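Local coordinates for protein 6-phospho-beta-d glycosidase (Streptococcus pyogenes, PDB 5FOO) that hydrolyses 6-phospho-beta-glucosides, probably releasing the 6-phosphorylated sugar as other glycoside hydrolases of family 1 do, at residues G154-E165 with E213-N224; E7-S15 with G69-I77. The protein carries 1 engineered substitution. All coordinates share one frame; numbering follows the deposited sequence.

Interaction 1 (G154-E165 with E213-N224). With JAZ (6-phosphocyclophellitol), chain G; EDO (1,2-ethanediol), chain H.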
loop_
_atom_site.group_PDB
_atom_site.type_symbol
_atom_site.label_atom_id
_atom_site.label_comp_id
_atom_site.label_asym_id
_atom_site.label_seq_id
_atom_site.Cartn_x
_atom_site.Cartn_y
_atom_site.Cartn_z
ATOM N N GLY A 154 17.020 -12.494 1.769
ATOM C CA GLY A 154 17.364 -12.050 0.382
ATOM C C GLY A 154 17.935 -13.057 -0.606
ATOM O O GLY A 154 18.039 -12.787 -1.846
ATOM N N ASP A 155 18.237 -14.227 -0.074
ATOM C CA ASP A 155 18.683 -15.376 -0.870
ATOM C C ASP A 155 17.502 -15.888 -1.594
ATOM O O ASP A 155 17.657 -16.396 -2.702
ATOM C CB ASP A 155 19.271 -16.507 0.031
ATOM C CG ASP A 155 18.265 -17.018 1.071
ATOM O OD1 ASP A 155 17.579 -16.213 1.774
ATOM O OD2 ASP A 155 18.109 -18.211 1.159
ATOM N N ARG A 156 16.303 -15.732 -0.997
ATOM C CA ARG A 156 15.060 -16.260 -1.610
ATOM C C ARG A 156 14.064 -15.222 -2.108
ATOM O O ARG A 156 13.360 -15.447 -3.099
ATOM C CB ARG A 156 14.380 -17.212 -0.647
ATOM C CG ARG A 156 15.062 -18.604 -0.534
ATOM C CD ARG A 156 14.667 -19.283 0.786
ATOM N NE ARG A 156 15.220 -18.431 1.851
ATOM C CZ ARG A 156 14.771 -18.269 3.107
ATOM N NH1 ARG A 156 13.652 -18.869 3.550
ATOM N NH2 ARG A 156 15.433 -17.419 3.915
ATOM N N VAL A 157 13.962 -14.105 -1.397
ATOM C CA VAL A 157 13.169 -12.966 -1.878
ATOM C C VAL A 157 14.036 -12.036 -2.737
ATOM O O VAL A 157 15.069 -11.509 -2.272
ATOM C CB VAL A 157 12.631 -12.132 -0.692
ATOM C CG1 VAL A 157 11.851 -10.917 -1.190
ATOM C CG2 VAL A 157 11.803 -13.006 0.240
ATOM N N LYS A 158 13.574 -11.823 -3.959
ATOM C CA LYS A 158 14.210 -10.941 -4.915
ATOM C C LYS A 158 13.414 -9.692 -5.251
ATOM O O LYS A 158 13.800 -8.926 -6.140
ATOM C CB LYS A 158 14.421 -11.730 -6.228
ATOM C CG LYS A 158 15.330 -12.965 -6.102
ATOM C CD LYS A 158 16.517 -12.810 -5.165
ATOM C CE LYS A 158 17.589 -13.895 -5.377
ATOM N NZ LYS A 158 18.732 -13.815 -4.441
ATOM N N ASP A 159 12.293 -9.491 -4.559
ATOM C CA ASP A 159 11.350 -8.439 -4.902
ATOM C C ASP A 159 10.900 -7.752 -3.630
ATOM O O ASP A 159 10.119 -8.314 -2.863
ATOM C CB ASP A 159 10.149 -9.020 -5.611
ATOM C CG ASP A 159 10.490 -9.516 -7.009
ATOM O OD1 ASP A 159 10.607 -8.714 -7.969
ATOM O OD2 ASP A 159 10.578 -10.758 -7.110
ATOM N N TRP A 160 11.403 -6.548 -3.427
ATOM C CA TRP A 160 11.303 -5.875 -2.179
ATOM C C TRP A 160 10.640 -4.481 -2.361
ATOM O O TRP A 160 10.880 -3.805 -3.355
ATOM C CB TRP A 160 12.705 -5.677 -1.617
ATOM C CG TRP A 160 13.400 -6.883 -1.177
ATOM C CD1 TRP A 160 14.348 -7.592 -1.894
ATOM C CD2 TRP A 160 13.265 -7.545 0.068
ATOM N NE1 TRP A 160 14.802 -8.661 -1.149
ATOM C CE2 TRP A 160 14.177 -8.641 0.072
ATOM C CE3 TRP A 160 12.460 -7.352 1.187
ATOM C CZ2 TRP A 160 14.291 -9.514 1.155
ATOM C CZ3 TRP A 160 12.612 -8.222 2.271
ATOM C CH2 TRP A 160 13.493 -9.297 2.223
ATOM N N PHE A 161 9.883 -4.059 -1.360
ATOM C CA PHE A 161 9.254 -2.760 -1.330
ATOM C C PHE A 161 9.404 -2.127 0.041
ATOM O O PHE A 161 9.270 -2.784 1.043
ATOM C CB PHE A 161 7.801 -2.900 -1.803
ATOM C CG PHE A 161 7.687 -3.194 -3.266
ATOM C CD1 PHE A 161 7.732 -2.174 -4.199
ATOM C CD2 PHE A 161 7.619 -4.495 -3.711
ATOM C CE1 PHE A 161 7.722 -2.443 -5.568
ATOM C CE2 PHE A 161 7.576 -4.782 -5.084
ATOM C CZ PHE A 161 7.639 -3.770 -6.005
ATOM N N VAL A 162 9.720 -0.834 0.089
ATOM C CA VAL A 162 10.090 -0.244 1.361
ATOM C C VAL A 162 8.823 0.153 2.184
ATOM O O VAL A 162 8.751 -0.166 3.357
ATOM C CB VAL A 162 11.041 0.974 1.225
ATOM C CG1 VAL A 162 11.383 1.512 2.634
ATOM C CG2 VAL A 162 12.366 0.594 0.552
ATOM N N HIS A 163 7.867 0.844 1.556
ATOM C CA HIS A 163 6.622 1.215 2.205
ATOM C C HIS A 163 5.437 0.878 1.306
ATOM O O HIS A 163 5.543 0.850 0.067
ATOM C CB HIS A 163 6.523 2.731 2.402
ATOM C CG HIS A 163 7.681 3.383 3.098
ATOM N ND1 HIS A 163 7.930 3.215 4.426
ATOM C CD2 HIS A 163 8.576 4.280 2.669
ATOM C CE1 HIS A 163 8.960 3.944 4.796
ATOM N NE2 HIS A 163 9.383 4.592 3.737
ATOM N N ASN A 164 4.286 0.681 1.943
ATOM C CA ASN A 164 3.018 0.862 1.298
ATOM C C ASN A 164 2.480 2.255 1.606
ATOM O O ASN A 164 2.272 2.599 2.777
ATOM C CB ASN A 164 2.027 -0.167 1.816
ATOM C CG ASN A 164 0.651 0.025 1.222
ATOM O OD1 ASN A 164 0.366 -0.441 0.115
ATOM N ND2 ASN A 164 -0.204 0.724 1.946
ATOM N N GLU A 165 2.261 3.028 0.572
ATOM C CA GLU A 165 1.584 4.332 0.633
ATOM C C GLU A 165 2.002 5.213 1.800
ATOM O O GLU A 165 1.214 5.475 2.748
ATOM C CB GLU A 165 0.069 4.172 0.607
ATOM C CG GLU A 165 -0.490 3.457 -0.588
ATOM C CD GLU A 165 -1.976 2.997 -0.361
ATOM O OE1 GLU A 165 -2.382 2.212 0.616
ATOM O OE2 GLU A 165 -2.749 3.409 -1.222
ATOM N N GLU A 213 24.948 -12.102 -3.695
ATOM C CA GLU A 213 23.904 -13.112 -3.776
ATOM C C GLU A 213 22.548 -12.743 -3.031
ATOM O O GLU A 213 21.529 -13.465 -3.184
ATOM C CB GLU A 213 24.427 -14.477 -3.346
ATOM C CG GLU A 213 24.721 -14.663 -1.851
ATOM C CD GLU A 213 26.073 -14.063 -1.435
ATOM O OE1 GLU A 213 26.603 -13.098 -2.050
ATOM O OE2 GLU A 213 26.622 -14.604 -0.500
ATOM N N LEU A 214 22.584 -11.693 -2.215
ATOM C CA LEU A 214 21.414 -11.181 -1.461
ATOM C C LEU A 214 20.910 -9.851 -2.016
ATOM O O LEU A 214 19.829 -9.380 -1.617
ATOM C CB LEU A 214 21.752 -11.014 0.013
ATOM C CG LEU A 214 22.325 -12.235 0.722
ATOM C CD1 LEU A 214 22.589 -11.957 2.204
ATOM C CD2 LEU A 214 21.477 -13.497 0.552
ATOM N N SER A 215 21.608 -9.330 -3.021
ATOM C CA SER A 215 21.352 -7.988 -3.507
ATOM C C SER A 215 21.182 -7.972 -4.974
ATOM O O SER A 215 21.355 -6.941 -5.582
ATOM C CB SER A 215 22.482 -6.988 -3.051
ATOM O OG SER A 215 23.726 -7.192 -3.721
ATOM N N ASP A 216 20.820 -9.116 -5.565
ATOM C CA ASP A 216 20.662 -9.221 -7.043
ATOM C C ASP A 216 19.243 -9.043 -7.547
ATOM O O ASP A 216 18.993 -9.147 -8.732
ATOM C CB ASP A 216 21.206 -10.570 -7.533
ATOM C CG ASP A 216 20.566 -11.758 -6.813
ATOM O OD1 ASP A 216 20.116 -11.587 -5.650
ATOM O OD2 ASP A 216 20.571 -12.875 -7.383
ATOM N N GLY A 217 18.297 -8.740 -6.662
ATOM C CA GLY A 217 16.897 -8.577 -7.052
ATOM C C GLY A 217 16.535 -7.102 -7.219
ATOM O O GLY A 217 17.393 -6.309 -7.495
ATOM N N ARG A 218 15.266 -6.722 -7.016
ATOM C CA ARG A 218 14.865 -5.360 -7.247
ATOM C C ARG A 218 14.191 -4.796 -6.023
ATOM O O ARG A 218 13.653 -5.555 -5.247
ATOM C CB ARG A 218 14.000 -5.267 -8.519
ATOM C CG ARG A 218 14.898 -5.373 -9.774
ATOM C CD ARG A 218 14.134 -5.154 -11.068
ATOM N NE ARG A 218 13.136 -6.212 -11.234
ATOM C CZ ARG A 218 12.224 -6.258 -12.219
ATOM N NH1 ARG A 218 12.191 -5.267 -13.128
ATOM N NH2 ARG A 218 11.330 -7.278 -12.270
ATOM N N ILE A 219 14.290 -3.473 -5.833
ATOM C CA ILE A 219 13.737 -2.794 -4.704
ATOM C C ILE A 219 13.068 -1.541 -5.137
ATOM O O ILE A 219 13.559 -0.844 -6.014
ATOM C CB ILE A 219 14.753 -2.506 -3.611
ATOM C CG1 ILE A 219 14.036 -1.935 -2.385
ATOM C CG2 ILE A 219 15.911 -1.637 -4.101
ATOM C CD1 ILE A 219 14.806 -2.130 -1.141
ATOM N N GLY A 220 11.866 -1.332 -4.591
ATOM C CA GLY A 220 11.077 -0.188 -4.932
ATOM C C GLY A 220 10.265 0.262 -3.765
ATOM O O GLY A 220 10.636 0.036 -2.606
ATOM N N THR A 221 9.189 0.983 -4.079
ATOM C CA THR A 221 8.232 1.417 -3.060
ATOM C C THR A 221 6.852 1.337 -3.678
ATOM O O THR A 221 6.743 1.140 -4.876
ATOM C CB THR A 221 8.610 2.801 -2.479
ATOM O OG1 THR A 221 7.841 3.033 -1.294
ATOM C CG2 THR A 221 8.358 3.935 -3.520
ATOM N N ILE A 222 5.797 1.398 -2.857
ATOM C CA ILE A 222 4.422 1.307 -3.330
ATOM C C ILE A 222 3.751 2.641 -3.081
ATOM O O ILE A 222 3.583 3.072 -1.932
ATOM C CB ILE A 222 3.667 0.150 -2.651
ATOM C CG1 ILE A 222 4.323 -1.211 -2.947
ATOM C CG2 ILE A 222 2.212 0.107 -3.086
ATOM C CD1 ILE A 222 3.957 -2.271 -1.932
ATOM N N LEU A 223 3.346 3.277 -4.155
ATOM C CA LEU A 223 2.867 4.641 -4.129
ATOM C C LEU A 223 1.489 4.734 -4.769
ATOM O O LEU A 223 0.976 3.729 -5.199
ATOM C CB LEU A 223 3.847 5.584 -4.808
ATOM C CG LEU A 223 5.253 5.627 -4.265
ATOM C CD1 LEU A 223 6.066 6.641 -5.029
ATOM C CD2 LEU A 223 5.316 5.938 -2.781
ATOM N N ASN A 224 0.862 5.923 -4.707
ATOM C CA ASN A 224 -0.396 6.267 -5.435
ATOM C C ASN A 224 -0.066 7.231 -6.559
ATOM O O ASN A 224 0.685 8.234 -6.395
ATOM C CB ASN A 224 -1.394 6.935 -4.516
ATOM C CG ASN A 224 -2.337 5.931 -3.813
ATOM O OD1 ASN A 224 -3.411 5.573 -4.360
ATOM N ND2 ASN A 224 -1.977 5.523 -2.564
HETATM C C2 JAZ G . -6.555 -1.493 2.701
HETATM C C3 JAZ G . -5.070 -1.722 2.348
HETATM C C4 JAZ G . -4.498 -0.510 1.621
HETATM C C5 JAZ G . -5.262 -0.180 0.346
HETATM C C6 JAZ G . -6.744 -0.064 0.629
HETATM C C7 JAZ G . -7.293 -1.273 1.386
HETATM C C8 JAZ G . -8.811 -1.223 1.537
HETATM O O9 JAZ G . -9.120 -0.076 2.324
HETATM P P10 JAZ G . -10.404 -0.107 3.260
HETATM O O11 JAZ G . -10.368 1.211 3.949
HETATM O O12 JAZ G . -10.465 -1.346 4.052
HETATM O O13 JAZ G . -11.551 -0.210 2.353
HETATM O O14 JAZ G . -7.008 1.164 1.321
HETATM O O15 JAZ G . -7.116 -2.655 3.322
HETATM O O16 JAZ G . -4.385 -1.894 3.563
HETATM O O17 JAZ G . -3.127 -0.721 1.332
HETATM C C1 EDO H . 12.729 -10.357 -9.813
HETATM O O1 EDO H . 11.882 -9.250 -10.114
HETATM C C2 EDO H . 14.171 -9.984 -9.920
HETATM O O2 EDO H . 14.188 -8.579 -9.927
HETATM O O HOH W 1 17.261 -9.872 -2.369
#
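Lys158 and Asp216 meet where the loops before the two strands come together. NZ of Lys158 takes the syn lone pair of Asp216 OD1 at 2.9 Å, completing a salt bridge, and also donates in the carbonyl plane of Gly154 O at 2.9 Å. The bend at chi2 (-38°), followed by a straight run to NZ, carries NZ between Gly154 O and the Asp216 carboxylate. Close by, Leu214 CD2 rests 3.4 Å from Asp155 N.

Backbone hydrogen bonds then run the length of the pair, from Arg218 N to Lys158 O, at 2.8 Å, up to Glu165 N on Ile222 O. This is the parallel pairing of the fourth and fifth strands of a (beta/alpha)8 barrel, joined by a beta-alpha-beta crossover that includes helix 186-208; a beta bulge between Phe161 and Asn164 shifts the register by one.

Apolar contacts fall on both faces. Trp160 CB and Val162 CG2 meet Ile219 on the side covered by helix 186-208, whereas on the barrel interior Phe161 and Ile222 cross at about a right angle, with Phe161 CD1 3.8 Å from Ile222 CG1. The Phe161 ring turns an edge to Thr221 N.

At the C-terminal end of the strands the contact is polar. Asn224 ND2 donates to Glu165 OE2 at 2.6 Å, meeting the anti side with amide and carboxylate planes 20° apart, and Tyr299 OH also bonds OE2. The other oxygen, Glu165 OE1, accepts from Asn164 ND2 at 3.0 Å and from O17 of 6-phosphocyclophellitol at 3.1 Å, and Asn164 ND2 also makes a weak bond to O17; both residues belong to the ligand pocket.

Interaction 2 (E7-S15 with G69-I77). With EDO (1,2-ethanediol), chain I.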
loop_
_atom_site.group_PDB
_atom_site.type_symbol
_atom_site.label_atom_id
_atom_site.label_comp_id
_atom_site.label_asym_id
_atom_site.label_seq_id
_atom_site.Cartn_x
_atom_site.Cartn_y
_atom_site.Cartn_z
ATOM N N GLU A 7 5.101 -13.551 -18.641
ATOM C CA GLU A 7 5.603 -13.475 -17.271
ATOM C C GLU A 7 4.984 -12.340 -16.415
ATOM O O GLU A 7 5.481 -12.007 -15.364
ATOM C CB GLU A 7 7.125 -13.475 -17.273
ATOM C CG GLU A 7 7.663 -14.744 -17.949
ATOM C CD GLU A 7 9.162 -14.801 -17.953
ATOM O OE1 GLU A 7 9.825 -13.794 -18.311
ATOM O OE2 GLU A 7 9.675 -15.871 -17.587
ATOM N N PHE A 8 3.825 -11.878 -16.848
ATOM C CA PHE A 8 3.002 -10.975 -16.065
ATOM C C PHE A 8 2.700 -11.570 -14.692
ATOM O O PHE A 8 2.364 -12.798 -14.548
ATOM C CB PHE A 8 1.715 -10.682 -16.830
ATOM C CG PHE A 8 1.041 -9.373 -16.468
ATOM C CD1 PHE A 8 1.568 -8.148 -16.893
ATOM C CD2 PHE A 8 -0.133 -9.376 -15.751
ATOM C CE1 PHE A 8 0.907 -6.945 -16.635
ATOM C CE2 PHE A 8 -0.790 -8.180 -15.452
ATOM C CZ PHE A 8 -0.267 -6.971 -15.896
ATOM N N TRP A 9 2.797 -10.719 -13.685
ATOM C CA TRP A 9 2.510 -11.166 -12.317
ATOM C C TRP A 9 0.987 -11.180 -12.089
ATOM O O TRP A 9 0.319 -10.194 -12.374
ATOM C CB TRP A 9 3.120 -10.227 -11.279
ATOM C CG TRP A 9 4.562 -10.154 -11.189
ATOM C CD1 TRP A 9 5.521 -10.674 -12.099
ATOM C CD2 TRP A 9 5.301 -9.457 -10.175
ATOM N NE1 TRP A 9 6.787 -10.405 -11.612
ATOM C CE2 TRP A 9 6.694 -9.624 -10.477
ATOM C CE3 TRP A 9 4.931 -8.682 -9.054
ATOM C CZ2 TRP A 9 7.721 -9.088 -9.652
ATOM C CZ3 TRP A 9 5.942 -8.128 -8.249
ATOM C CH2 TRP A 9 7.341 -8.301 -8.589
ATOM N N TRP A 10 0.482 -12.296 -11.548
ATOM C CA TRP A 10 -0.876 -12.408 -11.192
ATOM C C TRP A 10 -0.953 -12.919 -9.774
ATOM O O TRP A 10 -0.372 -13.953 -9.404
ATOM C CB TRP A 10 -1.604 -13.370 -12.079
ATOM C CG TRP A 10 -1.673 -13.049 -13.518
ATOM C CD1 TRP A 10 -1.044 -13.747 -14.539
ATOM C CD2 TRP A 10 -2.576 -12.128 -14.168
ATOM N NE1 TRP A 10 -1.415 -13.210 -15.739
ATOM C CE2 TRP A 10 -2.359 -12.231 -15.540
ATOM C CE3 TRP A 10 -3.456 -11.155 -13.711
ATOM C CZ2 TRP A 10 -3.022 -11.422 -16.460
ATOM C CZ3 TRP A 10 -4.108 -10.382 -14.626
ATOM C CH2 TRP A 10 -3.881 -10.518 -15.977
ATOM N N GLY A 11 -1.707 -12.206 -8.960
ATOM C CA GLY A 11 -1.874 -12.631 -7.572
ATOM C C GLY A 11 -2.599 -11.548 -6.818
ATOM O O GLY A 11 -3.325 -10.741 -7.406
ATOM N N GLY A 12 -2.409 -11.531 -5.520
ATOM C CA GLY A 12 -3.016 -10.502 -4.734
ATOM C C GLY A 12 -2.109 -10.099 -3.625
ATOM O O GLY A 12 -1.048 -10.687 -3.436
ATOM N N ALA A 13 -2.551 -9.038 -2.967
ATOM C CA ALA A 13 -1.852 -8.335 -1.961
ATOM C C ALA A 13 -2.631 -8.328 -0.608
ATOM O O ALA A 13 -3.869 -8.208 -0.565
ATOM C CB ALA A 13 -1.662 -6.922 -2.426
ATOM N N THR A 14 -1.832 -8.388 0.462
ATOM C CA THR A 14 -2.219 -8.269 1.864
ATOM C C THR A 14 -1.034 -7.603 2.607
ATOM O O THR A 14 -0.094 -7.104 1.962
ATOM C CB THR A 14 -2.665 -9.636 2.430
ATOM O OG1 THR A 14 -3.258 -9.479 3.702
ATOM C CG2 THR A 14 -1.518 -10.662 2.533
ATOM N N SER A 15 -1.120 -7.563 3.933
ATOM C CA SER A 15 -0.057 -7.086 4.778
ATOM C C SER A 15 0.025 -7.962 6.033
ATOM O O SER A 15 -0.921 -8.678 6.367
ATOM C CB SER A 15 -0.319 -5.630 5.139
ATOM O OG SER A 15 -1.396 -5.522 6.021
ATOM N N GLY A 69 -4.412 -20.264 -9.384
ATOM C CA GLY A 69 -3.659 -19.692 -10.505
ATOM C C GLY A 69 -2.703 -18.542 -10.170
ATOM O O GLY A 69 -2.149 -17.922 -11.074
ATOM N N HIS A 70 -2.553 -18.207 -8.899
ATOM C CA HIS A 70 -1.691 -17.066 -8.519
ATOM C C HIS A 70 -0.229 -17.451 -8.770
ATOM O O HIS A 70 0.176 -18.536 -8.386
ATOM C CB HIS A 70 -1.919 -16.682 -7.053
ATOM C CG HIS A 70 -3.301 -16.150 -6.784
ATOM N ND1 HIS A 70 -3.591 -15.346 -5.702
ATOM C CD2 HIS A 70 -4.463 -16.254 -7.489
ATOM C CE1 HIS A 70 -4.871 -15.009 -5.726
ATOM N NE2 HIS A 70 -5.429 -15.563 -6.792
ATOM N N ASN A 71 0.542 -16.595 -9.421
ATOM C CA ASN A 71 2.010 -16.820 -9.534
ATOM C C ASN A 71 2.899 -15.926 -8.669
ATOM O O ASN A 71 4.139 -16.056 -8.685
ATOM C CB ASN A 71 2.427 -16.701 -10.998
ATOM C CG ASN A 71 2.231 -15.300 -11.529
ATOM O OD1 ASN A 71 2.324 -14.302 -10.779
ATOM N ND2 ASN A 71 2.029 -15.196 -12.839
ATOM N N SER A 72 2.267 -15.068 -7.862
ATOM C CA SER A 72 2.934 -14.096 -7.050
ATOM C C SER A 72 2.004 -13.729 -5.854
ATOM O O SER A 72 0.808 -13.991 -5.912
ATOM C CB SER A 72 3.294 -12.889 -7.878
ATOM O OG SER A 72 2.185 -12.410 -8.593
ATOM N N TYR A 73 2.595 -13.266 -4.747
ATOM C CA TYR A 73 1.874 -12.940 -3.497
ATOM C C TYR A 73 2.663 -11.831 -2.802
ATOM O O TYR A 73 3.831 -12.034 -2.499
ATOM C CB TYR A 73 1.807 -14.156 -2.578
ATOM C CG TYR A 73 1.121 -14.028 -1.218
ATOM C CD1 TYR A 73 -0.266 -14.065 -1.087
ATOM C CD2 TYR A 73 1.863 -13.895 -0.042
ATOM C CE1 TYR A 73 -0.891 -14.026 0.196
ATOM C CE2 TYR A 73 1.262 -13.833 1.206
ATOM C CZ TYR A 73 -0.125 -13.893 1.333
ATOM O OH TYR A 73 -0.695 -13.834 2.614
ATOM N N ARG A 74 2.004 -10.691 -2.533
ATOM C CA ARG A 74 2.606 -9.596 -1.758
ATOM C C ARG A 74 2.031 -9.536 -0.360
ATOM O O ARG A 74 0.812 -9.491 -0.171
ATOM C CB ARG A 74 2.437 -8.263 -2.466
ATOM C CG ARG A 74 3.274 -7.128 -1.856
ATOM C CD ARG A 74 2.467 -6.123 -1.038
ATOM N NE ARG A 74 1.498 -5.366 -1.838
ATOM C CZ ARG A 74 0.819 -4.289 -1.380
ATOM N NH1 ARG A 74 0.990 -3.814 -0.126
ATOM N NH2 ARG A 74 0.010 -3.633 -2.180
ATOM N N THR A 75 2.920 -9.629 0.610
ATOM C CA THR A 75 2.599 -9.318 1.979
ATOM C C THR A 75 3.692 -8.408 2.602
ATOM O O THR A 75 4.536 -7.887 1.924
ATOM C CB THR A 75 2.367 -10.616 2.802
ATOM O OG1 THR A 75 1.684 -10.307 4.037
ATOM C CG2 THR A 75 3.655 -11.360 3.094
ATOM N N SER A 76 3.638 -8.191 3.902
ATOM C CA SER A 76 4.631 -7.396 4.561
ATOM C C SER A 76 5.201 -8.148 5.724
ATOM O O SER A 76 4.568 -9.043 6.290
ATOM C CB SER A 76 4.071 -6.031 4.990
ATOM O OG SER A 76 3.204 -6.130 6.115
ATOM N N ILE A 77 6.454 -7.801 6.028
ATOM C CA ILE A 77 7.142 -8.239 7.259
ATOM C C ILE A 77 6.922 -7.117 8.278
ATOM O O ILE A 77 7.172 -5.919 7.976
ATOM C CB ILE A 77 8.662 -8.474 7.017
ATOM C CG1 ILE A 77 8.916 -9.650 6.057
ATOM C CG2 ILE A 77 9.425 -8.688 8.314
ATOM C CD1 ILE A 77 10.381 -9.821 5.624
HETATM C C1 EDO I . 5.608 -14.367 -11.555
HETATM O O1 EDO I . 6.908 -14.748 -11.135
HETATM C C2 EDO I . 5.418 -14.692 -13.036
HETATM O O2 EDO I . 6.512 -14.107 -13.737
HETATM O O HOH W 2 -1.471 -14.082 -4.324
HETATM O O HOH W 3 1.862 -4.895 2.362
#
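The His70 ring has Gly11 over one of its faces: the CA of Gly11 stands 4.0 Å from the ring centroid in a CH-pi contact. Arg74 offers a second flat surface, its guanidinium carrying Ala13 CB over one face with NE 3.6 Å from that methyl. At the Trp10 ring the approach is to the edge, where Asn71 ND2 comes within 3.8 Å of Trp10 CD1, ring and amide planes 41° apart, while Phe8 CD2 packs over one face of the same indole and Trp10 NE1 bonds Asn460. Water 2 lies in the plane of the Tyr73 ring at its edge.

The Asn71 amide joins the two backbones at the start of the pairing. Its CG sits between backbone N and carbonyl carbon (chi1 65°), which brings the amide across to segment 7-15: ND2 donates to Phe8 O at 3.0 Å, in the plane of both groups, and OD1 accepts from Trp10 N at 2.8 Å in a bond straight at the hydrogen (167°), though the N-H comes in tilted from the carbonyl plane. Ser72 OG gives OD1 a second proton at 2.9 Å, and OG is bonded to His414 as well.

Farther along, strands 9-13 and 72-76 pair as the first and second strands of the (beta/alpha)8 barrel, with Arg74 N donating to Gly12 O and Thr14 N to Arg74 O, the latter at 2.9 Å. Water 2 joins Gly12 N, His70 ND1 and Ser72 O, and water 3 joins Thr14 O to Arg74 NH1. With Arg74 NH2 on Ser365 O, the buried guanidinium is fixed from two ends, and its positive charge would probably polarise the Ser365 carbonyl it bonds and, through water 3, that of Thr14.

Both interactions join neighbouring strands of one closed parallel barrel, the first and second strands in interaction 2 and the fourth and fifth in interaction 1, with strand 112-116 standing between them. Interaction 2 is buried almost throughout, and there amide, guanidinium and waters supplement an uneven backbone pairing. Interaction 1 has more continuous strand bonding, despite a bulge, but spans a wider range of settings, from a charged, partly exposed loop to the ligand pocket. They meet inside the barrel, where Arg74 packs against Asn164 and Ile222, and Trp9 against Asp159. Only interaction 1 contributes residues of the ligand pocket, though Ser15 of interaction 2 lies close to the bound 6-phosphocyclophellitol.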